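Long-range contacts in Pre-mRNA-processing-splicing factor 8 (Cryptococcus neoformans var. grubii serotype A, PDB 6MX6), which harbours an intein that probably excises itself by protein splicing from the spliceosomal host protein, joining the flanking host sequences through a peptide bond: residues A[9-13]-A[165-170]; A[30-34]-A[162-166]; A[48-52]-A[64-68]; A[118-123]-A[138-142]. Residue numbers count along the deposited sequence, not the author numbering.

Contact 1. Residues A[9-13]-A[165-170]; sequences GTRLL and YLRYDY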
loop_
_atom_site.group_PDB
_atom_site.type_symbol
_atom_site.label_atom_id
_atom_site.label_comp_id
_atom_site.label_asym_id
_atom_site.label_seq_id
_atom_site.Cartn_x
_atom_site.Cartn_y
_atom_site.Cartn_z
ATOM N N GLY A 9 -3.098 7.574 -9.953
ATOM C CA GLY A 9 -1.730 7.837 -10.341
ATOM C C GLY A 9 -0.714 6.988 -9.620
ATOM O O GLY A 9 0.480 7.070 -9.941
ATOM N N THR A 10 -1.145 6.180 -8.658
ATOM C CA THR A 10 -0.249 5.227 -8.022
ATOM C C THR A 10 0.156 4.164 -9.039
ATOM O O THR A 10 -0.694 3.588 -9.724
ATOM C CB THR A 10 -0.918 4.585 -6.807
ATOM O OG1 THR A 10 -1.304 5.596 -5.855
ATOM C CG2 THR A 10 0.034 3.612 -6.148
ATOM N N ARG A 11 1.462 3.917 -9.150
ATOM C CA ARG A 11 2.006 3.011 -10.158
ATOM C C ARG A 11 2.180 1.620 -9.559
ATOM O O ARG A 11 2.909 1.448 -8.575
ATOM C CB ARG A 11 3.343 3.546 -10.686
ATOM C CG ARG A 11 3.242 4.924 -11.330
ATOM C CD ARG A 11 4.566 5.683 -11.273
ATOM N NE ARG A 11 5.644 4.939 -11.914
ATOM C CZ ARG A 11 6.913 5.332 -11.939
ATOM N NH1 ARG A 11 7.268 6.470 -11.354
ATOM N NH2 ARG A 11 7.826 4.585 -12.545
ATOM N N LEU A 12 1.521 0.630 -10.156
ATOM C CA LEU A 12 1.573 -0.760 -9.737
ATOM C C LEU A 12 2.258 -1.598 -10.804
ATOM O O LEU A 12 2.488 -1.143 -11.927
ATOM C CB LEU A 12 0.160 -1.290 -9.477
ATOM C CG LEU A 12 -0.710 -0.360 -8.629
ATOM C CD1 LEU A 12 -2.130 -0.883 -8.516
ATOM C CD2 LEU A 12 -0.084 -0.192 -7.246
ATOM N N LEU A 13 2.551 -2.851 -10.453
ATOM C CA LEU A 13 3.214 -3.794 -11.354
ATOM C C LEU A 13 2.213 -4.835 -11.839
ATOM O O LEU A 13 1.563 -5.503 -11.027
ATOM C CB LEU A 13 4.390 -4.483 -10.660
ATOM C CG LEU A 13 5.589 -3.588 -10.347
ATOM C CD1 LEU A 13 6.672 -4.358 -9.618
ATOM C CD2 LEU A 13 6.129 -2.959 -11.614
ATOM N N TYR A 165 0.001 -7.166 -3.292
ATOM C CA TYR A 165 0.473 -6.865 -4.637
ATOM C C TYR A 165 1.559 -5.806 -4.514
ATOM O O TYR A 165 1.827 -5.293 -3.424
ATOM C CB TYR A 165 -0.668 -6.405 -5.554
ATOM C CG TYR A 165 -1.393 -5.172 -5.050
ATOM C CD1 TYR A 165 -2.282 -5.249 -3.986
ATOM C CD2 TYR A 165 -1.181 -3.931 -5.638
ATOM C CE1 TYR A 165 -2.929 -4.126 -3.517
ATOM C CE2 TYR A 165 -1.832 -2.806 -5.182
ATOM C CZ TYR A 165 -2.698 -2.905 -4.123
ATOM O OH TYR A 165 -3.345 -1.780 -3.662
ATOM N N LEU A 166 2.193 -5.478 -5.634
ATOM C CA LEU A 166 3.401 -4.663 -5.609
ATOM C C LEU A 166 3.194 -3.311 -6.271
ATOM O O LEU A 166 2.646 -3.227 -7.379
ATOM C CB LEU A 166 4.557 -5.392 -6.291
ATOM C CG LEU A 166 5.091 -6.613 -5.544
ATOM C CD1 LEU A 166 6.353 -7.125 -6.227
ATOM C CD2 LEU A 166 5.339 -6.312 -4.070
ATOM N N ARG A 167 3.663 -2.260 -5.598
ATOM C CA ARG A 167 3.919 -0.982 -6.244
ATOM C C ARG A 167 5.116 -1.123 -7.184
ATOM O O ARG A 167 5.885 -2.082 -7.107
ATOM C CB ARG A 167 4.189 0.103 -5.190
ATOM C CG ARG A 167 3.891 1.539 -5.640
ATOM C CD ARG A 167 3.900 2.523 -4.467
ATOM N NE ARG A 167 5.255 2.806 -3.988
ATOM C CZ ARG A 167 5.556 3.791 -3.148
ATOM N NH1 ARG A 167 4.595 4.577 -2.679
ATOM N NH2 ARG A 167 6.813 3.985 -2.761
ATOM N N TYR A 168 5.270 -0.144 -8.079
ATOM C CA TYR A 168 6.306 -0.222 -9.105
ATOM C C TYR A 168 7.711 -0.330 -8.505
ATOM O O TYR A 168 8.611 -0.897 -9.139
ATOM C CB TYR A 168 6.212 0.995 -10.028
ATOM C CG TYR A 168 6.879 2.209 -9.426
ATOM C CD1 TYR A 168 6.255 2.943 -8.425
ATOM C CD2 TYR A 168 8.145 2.599 -9.833
ATOM C CE1 TYR A 168 6.874 4.046 -7.858
ATOM C CE2 TYR A 168 8.770 3.696 -9.276
ATOM C CZ TYR A 168 8.135 4.414 -8.290
ATOM O OH TYR A 168 8.773 5.506 -7.742
ATOM N N ASP A 169 7.924 0.202 -7.299
ATOM C CA ASP A 169 9.195 0.101 -6.594
ATOM C C ASP A 169 9.217 -1.053 -5.598
ATOM O O ASP A 169 10.030 -1.044 -4.667
ATOM C CB ASP A 169 9.525 1.418 -5.878
ATOM C CG ASP A 169 8.505 1.777 -4.801
ATOM O OD1 ASP A 169 7.466 1.093 -4.694
ATOM O OD2 ASP A 169 8.746 2.745 -4.050
ATOM N N TYR A 170 8.320 -2.027 -5.758
ATOM C CA TYR A 170 8.253 -3.258 -4.982
ATOM C C TYR A 170 7.779 -3.055 -3.544
ATOM O O TYR A 170 7.824 -3.999 -2.757
ATOM C CB TYR A 170 9.600 -3.999 -5.002
ATOM C CG TYR A 170 10.030 -4.334 -6.411
ATOM C CD1 TYR A 170 9.422 -5.364 -7.114
ATOM C CD2 TYR A 170 11.023 -3.601 -7.049
ATOM C CE1 TYR A 170 9.804 -5.668 -8.415
ATOM C CE2 TYR A 170 11.413 -3.898 -8.342
ATOM C CZ TYR A 170 10.798 -4.929 -9.021
ATOM O OH TYR A 170 11.186 -5.223 -10.308
HETATM O O HOH W 1 1.156 -4.882 -8.515
#

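Contact 2. Residues A[30-34]-A[162-166]; sequences QLLGP and DSLYL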
loop_
_atom_site.group_PDB
_atom_site.type_symbol
_atom_site.label_atom_id
_atom_site.label_comp_id
_atom_site.label_asym_id
_atom_site.label_seq_id
_atom_site.Cartn_x
_atom_site.Cartn_y
_atom_site.Cartn_z
ATOM N N GLN A 30 -4.202 -9.050 -14.142
ATOM C CA GLN A 30 -3.185 -9.791 -13.412
ATOM C C GLN A 30 -2.128 -8.817 -12.897
ATOM O O GLN A 30 -1.527 -8.075 -13.680
ATOM C CB GLN A 30 -2.556 -10.860 -14.306
ATOM C CG GLN A 30 -3.555 -11.914 -14.800
ATOM C CD GLN A 30 -4.174 -12.707 -13.663
ATOM O OE1 GLN A 30 -3.534 -13.586 -13.088
ATOM N NE2 GLN A 30 -5.429 -12.397 -13.332
ATOM N N LEU A 31 -1.924 -8.818 -11.585
ATOM C CA LEU A 31 -0.923 -8.024 -10.887
ATOM C C LEU A 31 0.157 -8.928 -10.311
ATOM O O LEU A 31 -0.000 -10.147 -10.213
ATOM C CB LEU A 31 -1.562 -7.217 -9.754
ATOM C CG LEU A 31 -2.696 -6.290 -10.164
ATOM C CD1 LEU A 31 -3.242 -5.617 -8.919
ATOM C CD2 LEU A 31 -2.192 -5.271 -11.167
ATOM N N LEU A 32 1.246 -8.308 -9.879
ATOM C CA LEU A 32 2.388 -9.045 -9.363
ATOM C C LEU A 32 2.306 -9.139 -7.842
ATOM O O LEU A 32 2.196 -8.117 -7.153
ATOM C CB LEU A 32 3.681 -8.369 -9.807
ATOM C CG LEU A 32 4.966 -9.119 -9.475
ATOM C CD1 LEU A 32 4.851 -10.575 -9.897
ATOM C CD2 LEU A 32 6.125 -8.432 -10.162
ATOM N N GLY A 33 2.364 -10.368 -7.322
ATOM C CA GLY A 33 2.418 -10.612 -5.897
ATOM C C GLY A 33 3.828 -10.513 -5.352
ATOM O O GLY A 33 4.824 -10.508 -6.086
ATOM N N PRO A 34 3.928 -10.438 -4.024
ATOM C CA PRO A 34 5.253 -10.264 -3.401
ATOM C C PRO A 34 6.172 -11.461 -3.575
ATOM O O PRO A 34 7.398 -11.284 -3.582
ATOM C CB PRO A 34 4.912 -10.021 -1.924
ATOM C CG PRO A 34 3.564 -10.642 -1.739
ATOM C CD PRO A 34 2.840 -10.437 -3.034
ATOM N N ASP A 162 -3.231 -13.937 -1.092
ATOM C CA ASP A 162 -2.934 -13.292 0.185
ATOM C C ASP A 162 -3.357 -11.827 0.238
ATOM O O ASP A 162 -3.114 -11.174 1.259
ATOM C CB ASP A 162 -1.439 -13.396 0.498
ATOM C CG ASP A 162 -0.565 -12.788 -0.588
ATOM O OD1 ASP A 162 -1.105 -12.277 -1.592
ATOM O OD2 ASP A 162 0.677 -12.831 -0.443
ATOM N N SER A 163 -3.961 -11.307 -0.834
ATOM C CA SER A 163 -4.423 -9.925 -0.945
ATOM C C SER A 163 -3.274 -8.921 -1.025
ATOM O O SER A 163 -3.476 -7.730 -0.775
ATOM C CB SER A 163 -5.369 -9.550 0.204
ATOM O OG SER A 163 -6.576 -10.294 0.148
ATOM N N LEU A 164 -2.075 -9.370 -1.387
ATOM C CA LEU A 164 -0.904 -8.512 -1.491
ATOM C C LEU A 164 -0.479 -8.358 -2.949
ATOM O O LEU A 164 -0.581 -9.296 -3.743
ATOM C CB LEU A 164 0.254 -9.079 -0.670
ATOM C CG LEU A 164 -0.046 -9.385 0.795
ATOM C CD1 LEU A 164 1.205 -9.882 1.487
ATOM C CD2 LEU A 164 -0.602 -8.152 1.496
ATOM N N TYR A 165 0.001 -7.166 -3.292
ATOM C CA TYR A 165 0.473 -6.865 -4.637
ATOM C C TYR A 165 1.559 -5.806 -4.514
ATOM O O TYR A 165 1.827 -5.293 -3.424
ATOM C CB TYR A 165 -0.668 -6.405 -5.554
ATOM C CG TYR A 165 -1.393 -5.172 -5.050
ATOM C CD1 TYR A 165 -2.282 -5.249 -3.986
ATOM C CD2 TYR A 165 -1.181 -3.931 -5.638
ATOM C CE1 TYR A 165 -2.929 -4.126 -3.517
ATOM C CE2 TYR A 165 -1.832 -2.806 -5.182
ATOM C CZ TYR A 165 -2.698 -2.905 -4.123
ATOM O OH TYR A 165 -3.345 -1.780 -3.662
ATOM N N LEU A 166 2.193 -5.478 -5.634
ATOM C CA LEU A 166 3.401 -4.663 -5.609
ATOM C C LEU A 166 3.194 -3.311 -6.271
ATOM O O LEU A 166 2.646 -3.227 -7.379
ATOM C CB LEU A 166 4.557 -5.392 -6.291
ATOM C CG LEU A 166 5.091 -6.613 -5.544
ATOM C CD1 LEU A 166 6.353 -7.125 -6.227
ATOM C CD2 LEU A 166 5.339 -6.312 -4.070
#

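Contact 3. Residues A[48-52]-A[64-68]; sequences EERLY and VCTHN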
loop_
_atom_site.group_PDB
_atom_site.type_symbol
_atom_site.label_atom_id
_atom_site.label_comp_id
_atom_site.label_asym_id
_atom_site.label_seq_id
_atom_site.Cartn_x
_atom_site.Cartn_y
_atom_site.Cartn_z
ATOM N N GLU A 48 -13.778 9.841 -4.383
ATOM C CA GLU A 48 -13.026 11.075 -4.203
ATOM C C GLU A 48 -13.152 11.522 -2.756
ATOM O O GLU A 48 -14.270 11.696 -2.267
ATOM C CB GLU A 48 -13.539 12.173 -5.139
ATOM C CG GLU A 48 -12.821 13.491 -4.963
ATOM C CD GLU A 48 -13.025 14.439 -6.129
ATOM O OE1 GLU A 48 -13.727 14.069 -7.093
ATOM O OE2 GLU A 48 -12.474 15.560 -6.077
ATOM N N GLU A 49 -12.021 11.720 -2.081
ATOM C CA GLU A 49 -12.094 12.155 -0.689
ATOM C C GLU A 49 -10.724 12.638 -0.243
ATOM O O GLU A 49 -9.729 12.485 -0.953
ATOM C CB GLU A 49 -12.592 11.038 0.236
ATOM C CG GLU A 49 -11.661 9.853 0.346
ATOM C CD GLU A 49 -12.342 8.644 0.960
ATOM O OE1 GLU A 49 -11.894 8.178 2.035
ATOM O OE2 GLU A 49 -13.336 8.169 0.371
ATOM N N ARG A 50 -10.691 13.236 0.946
ATOM C CA ARG A 50 -9.416 13.619 1.541
ATOM C C ARG A 50 -8.650 12.371 1.953
ATOM O O ARG A 50 -9.116 11.600 2.794
ATOM C CB ARG A 50 -9.646 14.534 2.743
ATOM C CG ARG A 50 -10.144 15.902 2.328
ATOM C CD ARG A 50 -10.647 16.691 3.516
ATOM N NE ARG A 50 -9.539 17.191 4.330
ATOM C CZ ARG A 50 -9.688 18.007 5.369
ATOM N NH1 ARG A 50 -10.892 18.433 5.714
ATOM N NH2 ARG A 50 -8.623 18.414 6.047
ATOM N N LEU A 51 -7.467 12.183 1.376
ATOM C CA LEU A 51 -6.672 10.988 1.609
ATOM C C LEU A 51 -5.590 11.264 2.649
ATOM O O LEU A 51 -5.340 12.403 3.041
ATOM C CB LEU A 51 -6.043 10.510 0.298
ATOM C CG LEU A 51 -7.044 10.278 -0.837
ATOM C CD1 LEU A 51 -6.316 9.834 -2.113
ATOM C CD2 LEU A 51 -8.050 9.232 -0.401
ATOM N N TYR A 52 -4.934 10.196 3.081
ATOM C CA TYR A 52 -3.783 10.294 3.962
ATOM C C TYR A 52 -2.520 10.131 3.136
ATOM O O TYR A 52 -2.440 9.223 2.305
ATOM C CB TYR A 52 -3.826 9.223 5.048
ATOM C CG TYR A 52 -4.770 9.603 6.147
ATOM C CD1 TYR A 52 -6.130 9.349 6.038
ATOM C CD2 TYR A 52 -4.310 10.258 7.267
ATOM C CE1 TYR A 52 -7.004 9.722 7.043
ATOM C CE2 TYR A 52 -5.168 10.635 8.277
ATOM C CZ TYR A 52 -6.509 10.363 8.163
ATOM O OH TYR A 52 -7.345 10.748 9.178
ATOM N N VAL A 64 -0.232 7.401 -0.919
ATOM C CA VAL A 64 -1.398 8.227 -0.607
ATOM C C VAL A 64 -2.637 7.351 -0.727
ATOM O O VAL A 64 -2.863 6.744 -1.777
ATOM C CB VAL A 64 -1.499 9.460 -1.521
ATOM C CG1 VAL A 64 -2.662 10.327 -1.101
ATOM C CG2 VAL A 64 -0.197 10.272 -1.483
ATOM N N CYS A 65 -3.430 7.275 0.342
ATOM C CA CYS A 65 -4.479 6.261 0.384
ATOM C C CYS A 65 -5.613 6.648 1.329
ATOM O O CYS A 65 -5.505 7.577 2.127
ATOM C CB CYS A 65 -3.879 4.913 0.760
ATOM S SG CYS A 65 -3.144 4.912 2.404
ATOM N N THR A 66 -6.718 5.911 1.238
ATOM C CA THR A 66 -7.891 6.247 2.035
ATOM C C THR A 66 -7.703 5.871 3.500
ATOM O O THR A 66 -6.845 5.060 3.864
ATOM C CB THR A 66 -9.148 5.534 1.519
ATOM O OG1 THR A 66 -8.894 4.125 1.482
ATOM C CG2 THR A 66 -9.526 6.039 0.150
ATOM N N HIS A 67 -8.570 6.444 4.342
ATOM C CA HIS A 67 -8.490 6.204 5.777
ATOM C C HIS A 67 -8.729 4.739 6.128
ATOM O O HIS A 67 -8.219 4.258 7.143
ATOM C CB HIS A 67 -9.499 7.088 6.516
ATOM C CG HIS A 67 -10.927 6.746 6.220
ATOM N ND1 HIS A 67 -11.705 6.001 7.081
ATOM C CD2 HIS A 67 -11.714 7.035 5.156
ATOM C CE1 HIS A 67 -12.910 5.849 6.562
ATOM N NE2 HIS A 67 -12.943 6.467 5.394
ATOM N N ASN A 68 -9.496 4.012 5.321
ATOM C CA ASN A 68 -9.756 2.610 5.626
ATOM C C ASN A 68 -8.818 1.666 4.892
ATOM O O ASN A 68 -8.966 0.444 5.010
ATOM C CB ASN A 68 -11.217 2.243 5.305
ATOM C CG ASN A 68 -11.592 2.529 3.872
ATOM O OD1 ASN A 68 -11.047 3.429 3.241
ATOM N ND2 ASN A 68 -12.545 1.767 3.348
HETATM O O HOH W 2 -9.778 8.856 3.182
HETATM O O HOH W 3 -13.000 5.313 2.063
#

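Contact 4. Residues A[118-123]-A[138-142]; sequences KLFRST and TLLHI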
loop_
_atom_site.group_PDB
_atom_site.type_symbol
_atom_site.label_atom_id
_atom_site.label_comp_id
_atom_site.label_asym_id
_atom_site.label_seq_id
_atom_site.Cartn_x
_atom_site.Cartn_y
_atom_site.Cartn_z
ATOM N N LYS A 118 6.796 -0.999 10.377
ATOM C CA LYS A 118 7.534 -0.623 9.185
ATOM C C LYS A 118 6.807 -1.116 7.945
ATOM O O LYS A 118 6.271 -2.226 7.933
ATOM C CB LYS A 118 8.959 -1.188 9.230
ATOM C CG LYS A 118 9.804 -0.553 10.330
ATOM C CD LYS A 118 10.689 -1.565 11.018
ATOM C CE LYS A 118 11.577 -0.899 12.057
ATOM N NZ LYS A 118 10.765 -0.212 13.096
ATOM N N LEU A 119 6.776 -0.277 6.911
ATOM C CA LEU A 119 6.433 -0.751 5.581
ATOM C C LEU A 119 7.584 -1.602 5.040
ATOM O O LEU A 119 8.678 -1.632 5.604
ATOM C CB LEU A 119 6.137 0.426 4.656
ATOM C CG LEU A 119 4.942 1.295 5.059
ATOM C CD1 LEU A 119 4.899 2.580 4.223
ATOM C CD2 LEU A 119 3.653 0.510 4.883
ATOM N N PHE A 120 7.339 -2.314 3.939
ATOM C CA PHE A 120 8.415 -3.148 3.421
ATOM C C PHE A 120 8.244 -3.402 1.933
ATOM O O PHE A 120 7.154 -3.276 1.370
ATOM C CB PHE A 120 8.515 -4.479 4.173
ATOM C CG PHE A 120 7.313 -5.359 4.035
ATOM C CD1 PHE A 120 6.193 -5.154 4.820
ATOM C CD2 PHE A 120 7.311 -6.417 3.138
ATOM C CE1 PHE A 120 5.087 -5.981 4.706
ATOM C CE2 PHE A 120 6.207 -7.247 3.017
ATOM C CZ PHE A 120 5.095 -7.028 3.802
ATOM N N ARG A 121 9.359 -3.768 1.310
ATOM C CA ARG A 121 9.424 -4.161 -0.082
ATOM C C ARG A 121 9.742 -5.647 -0.157
ATOM O O ARG A 121 10.290 -6.233 0.780
ATOM C CB ARG A 121 10.483 -3.352 -0.836
ATOM C CG ARG A 121 10.483 -1.863 -0.522
ATOM C CD ARG A 121 11.812 -1.215 -0.913
ATOM N NE ARG A 121 11.934 -1.093 -2.361
ATOM C CZ ARG A 121 12.957 -0.515 -2.984
ATOM N NH1 ARG A 121 13.955 0.004 -2.284
ATOM N NH2 ARG A 121 12.979 -0.454 -4.309
ATOM N N SER A 122 9.390 -6.262 -1.281
ATOM C CA SER A 122 9.592 -7.695 -1.430
ATOM C C SER A 122 11.054 -7.990 -1.745
ATOM O O SER A 122 11.608 -7.469 -2.719
ATOM C CB SER A 122 8.695 -8.255 -2.531
ATOM O OG SER A 122 9.216 -7.935 -3.806
ATOM N N THR A 123 11.675 -8.827 -0.920
ATOM C CA THR A 123 13.063 -9.205 -1.149
ATOM C C THR A 123 13.200 -9.909 -2.493
ATOM O O THR A 123 12.434 -10.825 -2.809
ATOM C CB THR A 123 13.558 -10.106 -0.020
ATOM O OG1 THR A 123 12.969 -9.685 1.218
ATOM C CG2 THR A 123 15.076 -10.026 0.091
ATOM N N THR A 138 15.249 -3.659 3.446
ATOM C CA THR A 138 13.942 -3.784 2.818
ATOM C C THR A 138 12.807 -3.256 3.689
ATOM O O THR A 138 11.660 -3.234 3.235
ATOM C CB THR A 138 13.675 -5.248 2.448
ATOM O OG1 THR A 138 12.619 -5.314 1.481
ATOM C CG2 THR A 138 13.281 -6.057 3.677
ATOM N N LEU A 139 13.090 -2.842 4.919
ATOM C CA LEU A 139 12.094 -2.199 5.764
ATOM C C LEU A 139 12.167 -0.692 5.567
ATOM O O LEU A 139 13.250 -0.120 5.405
ATOM C CB LEU A 139 12.307 -2.536 7.240
ATOM C CG LEU A 139 12.134 -3.980 7.704
ATOM C CD1 LEU A 139 12.490 -4.086 9.176
ATOM C CD2 LEU A 139 10.720 -4.479 7.465
ATOM N N LEU A 140 11.003 -0.056 5.567
ATOM C CA LEU A 140 10.884 1.380 5.380
ATOM C C LEU A 140 10.293 1.993 6.640
ATOM O O LEU A 140 9.307 1.485 7.184
ATOM C CB LEU A 140 10.008 1.704 4.166
ATOM C CG LEU A 140 10.404 0.974 2.890
ATOM C CD1 LEU A 140 9.364 1.223 1.821
ATOM C CD2 LEU A 140 11.776 1.435 2.428
ATOM N N HIS A 141 10.886 3.089 7.089
ATOM C CA HIS A 141 10.494 3.753 8.318
ATOM C C HIS A 141 9.600 4.928 7.954
ATOM O O HIS A 141 9.985 5.776 7.143
ATOM C CB HIS A 141 11.730 4.218 9.087
ATOM C CG HIS A 141 12.703 3.115 9.369
ATOM N ND1 HIS A 141 13.623 2.676 8.440
ATOM C CD2 HIS A 141 12.879 2.344 10.468
ATOM C CE1 HIS A 141 14.332 1.690 8.959
ATOM N NE2 HIS A 141 13.900 1.468 10.187
ATOM N N ILE A 142 8.413 4.969 8.535
ATOM C CA ILE A 142 7.482 6.050 8.249
ATOM C C ILE A 142 7.932 7.302 8.991
ATOM O O ILE A 142 8.159 7.274 10.207
ATOM C CB ILE A 142 6.053 5.645 8.636
ATOM C CG1 ILE A 142 5.587 4.514 7.720
ATOM C CG2 ILE A 142 5.122 6.836 8.542
ATOM C CD1 ILE A 142 4.184 4.045 8.013
#

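Contact 1. Residues A[9-13]-A[165-170]
Arg11 and Tyr168 set the character of this contact. With chi1 in m and chi3 in p, Arg11 lays its guanidinium flat on the Tyr168 ring, whose chi1 is p; CZ sits 3.7 Å from the ring centroid, a cation-pi stack with planes 18° apart. Its NE also forms a salt bridge with Glu19. Leu13, in its mt rotamer, points toward the other segment, bringing CD1 within 4.1 Å of Leu166 CB and 3.6 Å of Tyr170 CE1. Leu12 is also mt but faces away overall, its CD2 meeting the edge of the Tyr165 ring at CE2 (3.8 Å). The backbones are bridged at Leu12 and Arg167: Leu13 N donates to Leu166 O (3.1 Å) and Tyr168 N to Arg11 O (2.9 Å). Arg167, with chi1 t and chi3 p, forms a salt bridge with Asp169 (NH2 to OD2 2.6 Å) within the type I turn from Arg167 to Tyr170. Bringing strands near the two chain ends together in this way is characteristic of the horseshoe-shaped Hint fold of inteins.

Contact 2. Residues A[30-34]-A[162-166]
Apolar packing makes up most of this buried contact. Pro34 lies along the second segment, its CD 3.8 Å from Leu164 CB and its CB 4.3 Å from Leu166 CD2; Leu32 CG adds 4.1 Å to Leu166 CD1, and Leu31 CD1 comes within 4.2 Å of Tyr165 CD2. Leu31 and Tyr165 also pack on Val159 of strand 152-159, which lies in the same four-stranded sheet as strand 30-32, so Tyr165 packs against that sheet. Between the backbones, the N-to-C directions of strands 30-32 and 164-166 differ by 78° and their axes approach to 5.8 Å. A CA-H...O contact joins Tyr165 CA to Leu32 O (3.3 Å), and Gly33 CA comes within 4.4 Å of Tyr165 CA. Among the polar groups, Asp162 OD1 accepts from Leu164 N (3.1 Å) in an Asx turn that leads into strand 164-166, and also forms a salt bridge with Arg39. A strand near the C-terminal end thus packs across edge strand 30-32, consistent with the curved, all-beta horseshoe of the Hint fold.

Contact 3. Residues A[48-52]-A[64-68]
The backbones run together for a single antiparallel hydrogen-bonded pair, Tyr52 with Cys65, and otherwise diverge, the directions of 49-52 and 64-67 lying 106° apart. Tyr52 N donates to Cys65 O at 2.8 Å and Cys65 N to Tyr52 O at 2.9 Å, while Val64 CA approaches Tyr52 O at 3.2 Å in a CA-H...O contact. Leu51 fills the angle between the segments, its CB 3.7 Å from Val64 CG1 and its CD2 3.6 Å from Thr66 CG2. Tyr52 CE1 reaches His67 CB at 3.7 Å. The carboxylate of Glu49 lies at the edge of the His67 ring, OE1 to CD2 3.3 Å, and a water joins Glu49 OE1, Arg50 O and His67 N. His67 ND1 itself hydrogen-bonds to Asp104. Thr66 OG1 donates to Asn68 OD1 (2.9 Å) and also hydrogen-bonds to the backbone N of Cys5. In sequence Cys5 fits the first residue of the intein and Thr66 opens the T-x-x-H motif of inteins, so this polar network probably positions the threonine beside the upstream splice junction.

Contact 4. Residues A[118-123]-A[138-142]
Two neighbouring strands of the antiparallel six-stranded sheet, part of the intein's Hint fold, meet here, 118-120 against 139-142, with N-to-C directions 139° apart. Lys118 lies on the face it shares with Phe120, Leu139 and His141. Its aliphatic chain lies over the partner strand, CB 3.4 Å from Leu140 O, CD 3.6 Å from Leu139 CD1 and CE 3.8 Å from His141 NE2, while its NZ forms a salt bridge with Glu76. Leu119 and Leu140 are a hydrogen-bonded pair: Leu140 N donates to Leu119 O at 2.8 Å with good geometry, whereas the return bond from Leu119 N to Leu140 O, 3.1 Å and bent to 121°, is weak. Both side chains fill the opposite face, their CB atoms 4.1 Å apart, and Leu119 CD1 also touches Ile142 CG1 at 4.1 Å. Phe120 packs CB on Leu139 CD2 (4.0 Å), then leads its ring away to an edge-to-face contact with Tyr74. Arg121 continues the pairing through N to Thr138 O (3.0 Å) and rests CG on Leu140 CD1 (4.0 Å), its NE hydrogen-bonding to Asp169 O. Thr123 merely approaches, its OG1 4.4 Å from Thr138 OG1, a hydroxyl that donates a short 2.6 Å hydrogen bond to Arg121 O.

How the contacts relate
Contacts 1 and 2 share Tyr165 and Leu166 on strand 164-166, their centres about 10 Å apart, and Leu13 O lies 3.0 Å from Leu32 N in a probable hydrogen bond between them. Contact 4, about 14 Å from contact 1 between centres, joins it through a probable hydrogen bond between Tyr170 O and Ser122 N (3.1 Å), so the turn ending at Tyr170 meets the loop after strand 117-120. Contact 3 lies about 21 Å from contacts 2 and 4, between centres, across the middle of the chain; it shares the six-stranded sheet with contact 4. Along the chain, contacts 3 and 4 follow in series within the long spans closed by contacts 1 and 2, which bring segments near both chain ends together, as expected for an intein.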